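Local coordinates for glycosyl hydrolase 25 (Streptococcus pneumoniae, PDB 4FF5), which is a family 25 glycosyl hydrolase taking part in host-cell invasion, and probably cleaves cell-wall glycan strands as lysozymes of this family do, at residues A[73-78]-A[235-240]; A[153-158]-A[165-170]; A[201-206]-A[260-265]. One frame throughout, in Å; residues are numbered along the deposited sequence.

Contact 1. Residues A[73-78]-A[235-240]; sequences QNISGA and GKIAGF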
loop_
_atom_site.group_PDB
_atom_site.type_symbol
_atom_site.label_atom_id
_atom_site.label_comp_id
_atom_site.label_asym_id
_atom_site.label_seq_id
_atom_site.Cartn_x
_atom_site.Cartn_y
_atom_site.Cartn_z
ATOM N N GLN A 73 11.678 2.904 -14.215
ATOM C CA GLN A 73 11.296 2.637 -15.606
ATOM C C GLN A 73 10.729 1.214 -15.802
ATOM O O GLN A 73 10.186 0.910 -16.874
ATOM C CB GLN A 73 12.434 2.947 -16.598
ATOM C CG GLN A 73 13.019 4.361 -16.541
ATOM C CD GLN A 73 11.977 5.482 -16.555
ATOM O OE1 GLN A 73 11.171 5.601 -17.479
ATOM N NE2 GLN A 73 12.013 6.329 -15.526
ATOM N N ASN A 74 10.815 0.385 -14.752
ATOM C CA ASN A 74 10.274 -0.987 -14.751
ATOM C C ASN A 74 8.962 -1.145 -13.942
ATOM O O ASN A 74 8.442 -2.258 -13.794
ATOM C CB ASN A 74 11.340 -1.987 -14.257
ATOM C CG ASN A 74 12.481 -2.187 -15.255
ATOM O OD1 ASN A 74 12.251 -2.332 -16.443
ATOM N ND2 ASN A 74 13.718 -2.222 -14.760
ATOM N N ILE A 75 8.431 -0.037 -13.425
ATOM C CA ILE A 75 7.165 -0.062 -12.678
ATOM C C ILE A 75 6.190 1.033 -13.123
ATOM O O ILE A 75 6.594 2.027 -13.734
ATOM C CB ILE A 75 7.413 0.019 -11.144
ATOM C CG1 ILE A 75 8.026 1.379 -10.745
ATOM C CG2 ILE A 75 8.298 -1.142 -10.695
ATOM C CD1 ILE A 75 8.133 1.621 -9.248
ATOM N N SER A 76 4.909 0.855 -12.802
ATOM C CA SER A 76 3.904 1.858 -13.104
ATOM C C SER A 76 3.563 2.726 -11.898
ATOM O O SER A 76 3.155 3.876 -12.047
ATOM C CB SER A 76 2.642 1.199 -13.684
ATOM O OG SER A 76 2.156 0.185 -12.819
ATOM N N GLY A 77 3.718 2.167 -10.704
ATOM C CA GLY A 77 3.400 2.876 -9.456
ATOM C C GLY A 77 3.994 2.144 -8.261
ATOM O O GLY A 77 4.480 1.001 -8.378
ATOM N N ALA A 78 3.976 2.802 -7.105
ATOM C CA ALA A 78 4.565 2.212 -5.901
ATOM C C ALA A 78 3.717 2.561 -4.687
ATOM O O ALA A 78 3.129 3.642 -4.620
ATOM C CB ALA A 78 5.986 2.707 -5.705
ATOM N N GLY A 235 8.410 -11.508 -6.092
ATOM C CA GLY A 235 8.709 -10.940 -7.386
ATOM C C GLY A 235 10.158 -10.494 -7.507
ATOM O O GLY A 235 10.854 -10.289 -6.506
ATOM N N LYS A 236 10.619 -10.389 -8.748
ATOM C CA LYS A 236 11.963 -9.891 -9.047
ATOM C C LYS A 236 11.836 -8.885 -10.160
ATOM O O LYS A 236 11.314 -9.217 -11.229
ATOM C CB LYS A 236 12.896 -11.034 -9.472
ATOM C CG LYS A 236 13.157 -12.053 -8.372
ATOM C CD LYS A 236 14.286 -11.618 -7.452
ATOM C CE LYS A 236 14.293 -12.437 -6.175
ATOM N NZ LYS A 236 15.619 -12.370 -5.501
ATOM N N ILE A 237 12.285 -7.653 -9.903
ATOM C CA ILE A 237 12.253 -6.578 -10.898
ATOM C C ILE A 237 13.656 -5.983 -11.053
ATOM O O ILE A 237 14.377 -5.790 -10.067
ATOM C CB ILE A 237 11.258 -5.458 -10.524
ATOM C CG1 ILE A 237 9.827 -6.004 -10.449
ATOM C CG2 ILE A 237 11.317 -4.308 -11.524
ATOM C CD1 ILE A 237 8.762 -4.947 -10.274
ATOM N N ALA A 238 14.037 -5.705 -12.298
ATOM C CA ALA A 238 15.343 -5.113 -12.593
ATOM C C ALA A 238 15.546 -3.797 -11.836
ATOM O O ALA A 238 14.702 -2.907 -11.892
ATOM C CB ALA A 238 15.497 -4.909 -14.098
ATOM N N GLY A 239 16.682 -3.677 -11.147
ATOM C CA GLY A 239 16.967 -2.504 -10.323
ATOM C C GLY A 239 17.024 -2.842 -8.844
ATOM O O GLY A 239 17.392 -1.995 -8.025
ATOM N N PHE A 240 16.661 -4.084 -8.509
ATOM C CA PHE A 240 16.671 -4.587 -7.125
ATOM C C PHE A 240 16.859 -6.099 -7.137
ATOM O O PHE A 240 16.168 -6.809 -7.864
ATOM C CB PHE A 240 15.370 -4.178 -6.380
ATOM C CG PHE A 240 15.332 -4.560 -4.911
ATOM C CD1 PHE A 240 16.313 -4.115 -4.025
ATOM C CD2 PHE A 240 14.281 -5.314 -4.404
ATOM C CE1 PHE A 240 16.280 -4.471 -2.683
ATOM C CE2 PHE A 240 14.229 -5.658 -3.064
ATOM C CZ PHE A 240 15.232 -5.232 -2.195
#

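Contact 2. Residues A[153-158]-A[165-170]; sequences LDVEDK and EGVENF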
loop_
_atom_site.group_PDB
_atom_site.type_symbol
_atom_site.label_atom_id
_atom_site.label_comp_id
_atom_site.label_asym_id
_atom_site.label_seq_id
_atom_site.Cartn_x
_atom_site.Cartn_y
_atom_site.Cartn_z
ATOM N N LEU A 153 -4.825 1.108 4.392
ATOM C CA LEU A 153 -4.799 0.418 5.676
ATOM C C LEU A 153 -4.505 -1.038 5.416
ATOM O O LEU A 153 -5.320 -1.726 4.788
ATOM C CB LEU A 153 -6.177 0.530 6.367
ATOM C CG LEU A 153 -6.401 1.811 7.200
ATOM C CD1 LEU A 153 -6.414 3.060 6.329
ATOM C CD2 LEU A 153 -7.670 1.668 8.036
ATOM N N ASP A 154 -3.337 -1.498 5.849
ATOM C CA ASP A 154 -2.936 -2.901 5.700
ATOM C C ASP A 154 -3.443 -3.656 6.932
ATOM O O ASP A 154 -2.908 -3.505 8.030
ATOM C CB ASP A 154 -1.405 -2.995 5.524
ATOM C CG ASP A 154 -0.860 -4.411 5.722
ATOM O OD1 ASP A 154 -1.640 -5.364 5.879
ATOM O OD2 ASP A 154 0.361 -4.563 5.788
ATOM N N VAL A 155 -4.507 -4.439 6.744
ATOM C CA VAL A 155 -5.161 -5.129 7.847
ATOM C C VAL A 155 -4.870 -6.622 7.743
ATOM O O VAL A 155 -5.275 -7.266 6.765
ATOM C CB VAL A 155 -6.688 -4.891 7.805
ATOM C CG1 VAL A 155 -7.384 -5.640 8.937
ATOM C CG2 VAL A 155 -6.980 -3.393 7.893
ATOM N N GLU A 156 -4.171 -7.201 8.712
ATOM C CA GLU A 156 -3.952 -8.644 8.598
ATOM C C GLU A 156 -3.871 -9.474 9.858
ATOM O O GLU A 156 -3.818 -10.699 9.783
ATOM C CB GLU A 156 -2.786 -8.964 7.689
ATOM C CG GLU A 156 -1.479 -8.321 8.082
ATOM C CD GLU A 156 -0.456 -8.450 6.939
ATOM O OE1 GLU A 156 0.310 -9.409 6.996
ATOM O OE2 GLU A 156 -0.413 -7.625 5.988
ATOM N N ASP A 157 -3.855 -8.846 11.011
ATOM C CA ASP A 157 -4.166 -9.653 12.182
ATOM C C ASP A 157 -5.027 -8.967 13.208
ATOM O O ASP A 157 -5.132 -7.726 13.250
ATOM C CB ASP A 157 -2.933 -10.315 12.775
ATOM C CG ASP A 157 -1.759 -9.418 12.771
ATOM O OD1 ASP A 157 -0.674 -9.899 12.365
ATOM O OD2 ASP A 157 -1.955 -8.231 13.131
ATOM N N LYS A 158 -5.682 -9.805 14.003
ATOM C CA LYS A 158 -6.684 -9.334 14.939
ATOM C C LYS A 158 -5.976 -8.786 16.156
ATOM O O LYS A 158 -5.397 -9.545 16.942
ATOM C CB LYS A 158 -7.626 -10.469 15.335
ATOM C CG LYS A 158 -8.823 -9.965 16.129
ATOM C CD LYS A 158 -9.520 -11.072 16.891
ATOM C CE LYS A 158 -9.062 -11.122 18.338
ATOM N NZ LYS A 158 -9.856 -12.132 19.099
ATOM N N GLU A 165 -14.485 -2.788 14.070
ATOM C CA GLU A 165 -14.618 -1.492 14.748
ATOM C C GLU A 165 -13.280 -0.736 14.828
ATOM O O GLU A 165 -13.219 0.465 14.541
ATOM C CB GLU A 165 -15.191 -1.675 16.150
ATOM C CG GLU A 165 -16.693 -1.859 16.180
ATOM N N GLY A 166 -12.219 -1.444 15.204
ATOM C CA GLY A 166 -10.897 -0.831 15.287
ATOM C C GLY A 166 -10.425 -0.307 13.942
ATOM O O GLY A 166 -9.854 0.790 13.856
ATOM N N VAL A 167 -10.663 -1.090 12.887
ATOM C CA VAL A 167 -10.303 -0.678 11.523
ATOM C C VAL A 167 -11.052 0.610 11.166
ATOM O O VAL A 167 -10.462 1.557 10.635
ATOM C CB VAL A 167 -10.589 -1.792 10.503
ATOM C CG1 VAL A 167 -10.563 -1.248 9.073
ATOM C CG2 VAL A 167 -9.578 -2.925 10.679
ATOM N N GLU A 168 -12.353 0.636 11.476
ATOM C CA GLU A 168 -13.151 1.831 11.276
ATOM C C GLU A 168 -12.644 3.013 12.100
ATOM O O GLU A 168 -12.647 4.134 11.610
ATOM C CB GLU A 168 -14.637 1.569 11.582
ATOM C CG GLU A 168 -15.498 2.831 11.612
ATOM C CD GLU A 168 -15.503 3.630 10.306
ATOM O OE1 GLU A 168 -15.057 3.136 9.251
ATOM O OE2 GLU A 168 -15.999 4.784 10.324
ATOM N N ASN A 169 -12.216 2.769 13.339
ATOM C CA ASN A 169 -11.623 3.848 14.145
ATOM C C ASN A 169 -10.439 4.502 13.426
ATOM O O ASN A 169 -10.331 5.746 13.357
ATOM C CB ASN A 169 -11.164 3.346 15.514
ATOM C CG ASN A 169 -12.309 2.868 16.385
ATOM O OD1 ASN A 169 -13.424 3.414 16.343
ATOM N ND2 ASN A 169 -12.038 1.845 17.193
ATOM N N PHE A 170 -9.572 3.648 12.884
ATOM C CA PHE A 170 -8.405 4.103 12.130
ATOM C C PHE A 170 -8.847 4.913 10.905
ATOM O O PHE A 170 -8.383 6.046 10.713
ATOM C CB PHE A 170 -7.558 2.893 11.726
ATOM C CG PHE A 170 -6.147 3.228 11.265
ATOM C CD1 PHE A 170 -5.912 3.854 10.043
ATOM C CD2 PHE A 170 -5.054 2.877 12.046
ATOM C CE1 PHE A 170 -4.616 4.128 9.615
ATOM C CE2 PHE A 170 -3.748 3.158 11.632
ATOM C CZ PHE A 170 -3.530 3.788 10.411
#

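Contact 3. Residues A[201-206]-A[260-265]; sequences FTSVWI and RKLFLK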
loop_
_atom_site.group_PDB
_atom_site.type_symbol
_atom_site.label_atom_id
_atom_site.label_comp_id
_atom_site.label_asym_id
_atom_site.label_seq_id
_atom_site.Cartn_x
_atom_site.Cartn_y
_atom_site.Cartn_z
ATOM N N PHE A 201 -14.553 2.415 2.640
ATOM C CA PHE A 201 -13.282 2.680 1.982
ATOM C C PHE A 201 -13.525 3.024 0.525
ATOM O O PHE A 201 -14.568 2.675 -0.034
ATOM C CB PHE A 201 -12.328 1.478 2.123
ATOM C CG PHE A 201 -11.893 1.247 3.532
ATOM C CD1 PHE A 201 -12.638 0.445 4.391
ATOM C CD2 PHE A 201 -10.739 1.861 4.018
ATOM C CE1 PHE A 201 -12.251 0.263 5.720
ATOM C CE2 PHE A 201 -10.350 1.671 5.335
ATOM C CZ PHE A 201 -11.106 0.884 6.194
ATOM N N THR A 202 -12.559 3.707 -0.087
ATOM C CA THR A 202 -12.699 4.165 -1.481
ATOM C C THR A 202 -12.097 3.177 -2.485
ATOM O O THR A 202 -12.333 3.272 -3.703
ATOM C CB THR A 202 -12.131 5.598 -1.693
ATOM O OG1 THR A 202 -10.753 5.640 -1.316
ATOM C CG2 THR A 202 -12.893 6.634 -0.878
ATOM N N SER A 203 -11.336 2.213 -1.968
ATOM C CA SER A 203 -10.788 1.124 -2.780
ATOM C C SER A 203 -10.436 -0.089 -1.912
ATOM O O SER A 203 -10.267 0.031 -0.693
ATOM C CB SER A 203 -9.532 1.587 -3.526
ATOM O OG SER A 203 -9.069 0.589 -4.436
ATOM N N VAL A 204 -10.310 -1.248 -2.557
ATOM C CA VAL A 204 -9.949 -2.488 -1.872
ATOM C C VAL A 204 -8.770 -3.127 -2.587
ATOM O O VAL A 204 -8.721 -3.189 -3.828
ATOM C CB VAL A 204 -11.146 -3.468 -1.745
ATOM C CG1 VAL A 204 -10.715 -4.733 -0.998
ATOM C CG2 VAL A 204 -12.310 -2.793 -1.005
ATOM N N TRP A 205 -7.822 -3.614 -1.793
ATOM C CA TRP A 205 -6.610 -4.208 -2.309
ATOM C C TRP A 205 -6.495 -5.544 -1.640
ATOM O O TRP A 205 -6.632 -5.629 -0.408
ATOM C CB TRP A 205 -5.494 -3.253 -1.914
ATOM C CG TRP A 205 -4.083 -3.666 -2.158
ATOM C CD1 TRP A 205 -3.585 -4.658 -3.017
ATOM C CD2 TRP A 205 -2.919 -3.032 -1.566
ATOM N NE1 TRP A 205 -2.202 -4.674 -2.970
ATOM C CE2 TRP A 205 -1.748 -3.745 -2.084
ATOM C CE3 TRP A 205 -2.738 -2.011 -0.631
ATOM C CZ2 TRP A 205 -0.449 -3.393 -1.719
ATOM C CZ3 TRP A 205 -1.424 -1.678 -0.260
ATOM C CH2 TRP A 205 -0.314 -2.364 -0.787
ATOM N N ILE A 206 -6.344 -6.618 -2.418
ATOM C CA ILE A 206 -6.392 -7.969 -1.818
ATOM C C ILE A 206 -5.193 -8.832 -2.207
ATOM O O ILE A 206 -4.870 -8.963 -3.398
ATOM C CB ILE A 206 -7.723 -8.740 -2.126
ATOM C CG1 ILE A 206 -8.954 -7.936 -1.696
ATOM C CG2 ILE A 206 -7.738 -10.113 -1.433
ATOM C CD1 ILE A 206 -10.303 -8.536 -2.105
ATOM N N ARG A 260 -5.695 5.476 -12.801
ATOM C CA ARG A 260 -5.919 6.901 -12.547
ATOM C C ARG A 260 -6.473 7.106 -11.141
ATOM O O ARG A 260 -5.968 7.924 -10.379
ATOM C CB ARG A 260 -6.887 7.522 -13.571
ATOM C CG ARG A 260 -7.190 8.986 -13.262
ATOM C CD ARG A 260 -8.350 9.536 -14.088
ATOM N N LYS A 261 -7.514 6.352 -10.809
ATOM C CA LYS A 261 -8.111 6.404 -9.488
ATOM C C LYS A 261 -7.070 6.251 -8.363
ATOM O O LYS A 261 -7.060 7.016 -7.392
ATOM C CB LYS A 261 -9.150 5.300 -9.372
ATOM C CG LYS A 261 -9.788 5.238 -8.007
ATOM C CD LYS A 261 -10.918 4.233 -7.980
ATOM C CE LYS A 261 -11.241 3.842 -6.559
ATOM N NZ LYS A 261 -12.246 2.735 -6.529
ATOM N N LEU A 262 -6.202 5.256 -8.506
ATOM C CA LEU A 262 -5.305 4.858 -7.407
ATOM C C LEU A 262 -4.016 5.654 -7.351
ATOM O O LEU A 262 -3.416 5.793 -6.275
ATOM C CB LEU A 262 -4.978 3.361 -7.482
ATOM C CG LEU A 262 -6.187 2.398 -7.399
ATOM C CD1 LEU A 262 -5.722 0.954 -7.275
ATOM C CD2 LEU A 262 -7.108 2.735 -6.242
ATOM N N PHE A 263 -3.585 6.150 -8.507
ATOM C CA PHE A 263 -2.267 6.770 -8.612
ATOM C C PHE A 263 -2.219 8.198 -9.126
ATOM O O PHE A 263 -1.243 8.902 -8.892
ATOM C CB PHE A 263 -1.352 5.867 -9.409
ATOM C CG PHE A 263 -0.927 4.670 -8.625
ATOM C CD1 PHE A 263 0.036 4.788 -7.621
ATOM C CD2 PHE A 263 -1.535 3.444 -8.829
ATOM C CE1 PHE A 263 0.409 3.692 -6.865
ATOM C CE2 PHE A 263 -1.171 2.340 -8.067
ATOM C CZ PHE A 263 -0.193 2.465 -7.087
ATOM N N LEU A 264 -3.262 8.631 -9.812
ATOM C CA LEU A 264 -3.202 9.920 -10.497
ATOM C C LEU A 264 -4.243 10.927 -10.001
ATOM O O LEU A 264 -4.530 11.913 -10.680
ATOM C CB LEU A 264 -3.262 9.705 -12.016
ATOM C CG LEU A 264 -2.166 8.875 -12.716
ATOM C CD1 LEU A 264 -2.422 8.779 -14.220
ATOM C CD2 LEU A 264 -0.751 9.372 -12.451
ATOM N N LYS A 265 -4.796 10.696 -8.806
ATOM C CA LYS A 265 -5.776 11.627 -8.213
ATOM C C LYS A 265 -5.537 11.947 -6.720
ATOM O O LYS A 265 -6.404 11.667 -5.890
ATOM C CB LYS A 265 -7.217 11.118 -8.391
ATOM C CG LYS A 265 -7.606 10.683 -9.797
ATOM C CD LYS A 265 -9.067 10.943 -10.155
ATOM C CE LYS A 265 -9.983 11.248 -8.977
ATOM N NZ LYS A 265 -11.363 11.566 -9.432
#

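Contact 1. Residues A[73-78]-A[235-240]
N74 reaches across to I237 and A238, and much of the contact can be followed along its short side chain. CB lies 3.6 Å from CG2 of I237, an apolar touch at the base. CG stands next to the carbonyl of A238 at a longer reach. At the tip, ND2 donates a hydrogen bond to O of A238 at 3.1 Å, with the methyl of A238 close by: CB of A238 is 3.3 Å from ND2 of N74. The bond is bent. The N-H...O angle is 148°, and the donor stands above the carbonyl plane, 42° out of it. The first torsion of N74 (chi1 -70°) turns CG away from its own carbonyl carbon, which brings the amide alongside A238.

The accepting carbonyl belongs to the central peptide of a type II turn from I237 to F240, closed by F240 N to I237 O at 3.2 Å. G239 holds the third position of that turn, where its positive phi would press a CB against the carbonyl O before it. The turn thus leaves the A238 oxygen facing N74, at the partly exposed edge of the contact.

Deeper in, I75 and I237 meet at about a right angle, CG2 of I75 lying 3.9 Å from CD1 of I237. I237 also rests on P53, on I55 of strand 54-57, on L71 of helix 68-73, and on L244 and I246 of strand 244-249, while I75 touches I55. The loop after strand 234-235 is therefore laid against the link between helix 68-73 and strand 77-84, over the place where the first and last strands of the sheet pair.

Contact 2. Residues A[153-158]-A[165-170]
L153 and V155 of strand 151-155 pack against V167 and F170 of helix 163-177, the first strand and the helix of a beta-alpha-beta unit completed by strand 182-186. L153 makes the closest approach, its CD2 coming 3.4 Å from CD1 of F170. CG of L153 follows at 3.5 Å from the same CD1, and its other methyl, CD1, lies near the CD1 and CE1 atoms of the ring. The branch carbon and both methyls of the leucine thus bear on one portion of F170, and the leucine and the phenylalanine pass one another, pointing opposite ways. CG of F170 is anti to its backbone N (chi1 -165°), which carries the ring from the helix toward the strand. CD2 of L153 is also 3.8 Å from the backbone O of V167.

Two positions along the strand, the isopropyl groups of V155 and V167 take over, with CG2 of V155 3.8 Å from CG2 of V167. CG1 of V155 is scarcely farther from that methyl, at 3.9 Å, so one branch of V167 fits against both methyls of V155.

The strand and helix run nearly antiparallel, at 166° with axes 10.5 Å apart, as expected where a chain leaves a barrel strand and returns along the outside of a TIM barrel. D154, between the two packing residues, faces the other way, among Y121, Y123 and Y185; D154-V155-E156 is consistent with the Asp-X-Glu pattern of family 25 lysozymes.

All four touching residues are buried, and no hydrogen bond crosses between the two segments. Beyond L153, the ring of F170 continues onto A122 of strand 118-123 and onto A135, A136 and F139 of helix 129-143.

Contact 3. Residues A[201-206]-A[260-265]
K261 stretches out from helix 255-263 with its amino group over the start of strand 203-207, and L262 beside it brings a methyl to S203. The lysine leaves with CG anti to its backbone N (chi1 178°) and stays extended to its end, so the full length of the chain is spent in spanning the gap. NZ of K261 donates to the backbone O of T202 at 2.9 Å, lying nearly in line with the C=O bond (C=O...N angle 160°), while the oxygen sits beside the CE-NZ bond. The methylene is therefore close too: CE of K261 is 3.1 Å from that same O of T202 and 4.1 Å from CB of S203.

S203 is approached from two directions, by the lysine chain at CB and by L262 at both of its side-chain atoms. The side chain of L262 sets off neither toward the strand nor away from it; its end closes in, CD2 of L262 lying 3.4 Å from OG of S203 and 3.8 Å from CB of S203, an apolar methyl against a hydroxyl. That hydroxyl is satisfied by D227, whose OD2 is hydrogen-bonded to S203 OG and also forms a salt bridge with K261 NZ. One carboxylate oxygen thus ties the serine to the lysine, and the positive charge probably strengthens the hold of T202 O as well.

L262 goes on to W152 of strand 151-155 and I228 of strand 228-232, and T202 OG1 is hydrogen-bonded to Y150 OH. All of these partners lie at or near the beginnings of parallel strands. The final helix is thereby drawn against the end of the barrel where those strands start, closing that end in the TIM fold of this family 25 glycosyl hydrolase.

Overall arrangement
From the N terminus, 73-78 leads into the second strand of the sheet and meets its partner only 157 residues later. Contact 2 closes first, a short loop between a strand and the helix that follows it, nested inside the long loop of contact 1. Residues 201-206 then open contact 3; 235-240 completes contact 1 before 260-265 completes contact 3, so these two cross. Contact 1 lies near the seam of first and last strands, and contact 2 across the chain's centre from it. Contact 3 touches both: F263 packs on G77 and A78, F201 on L153 and V167. All three reach the same sheet.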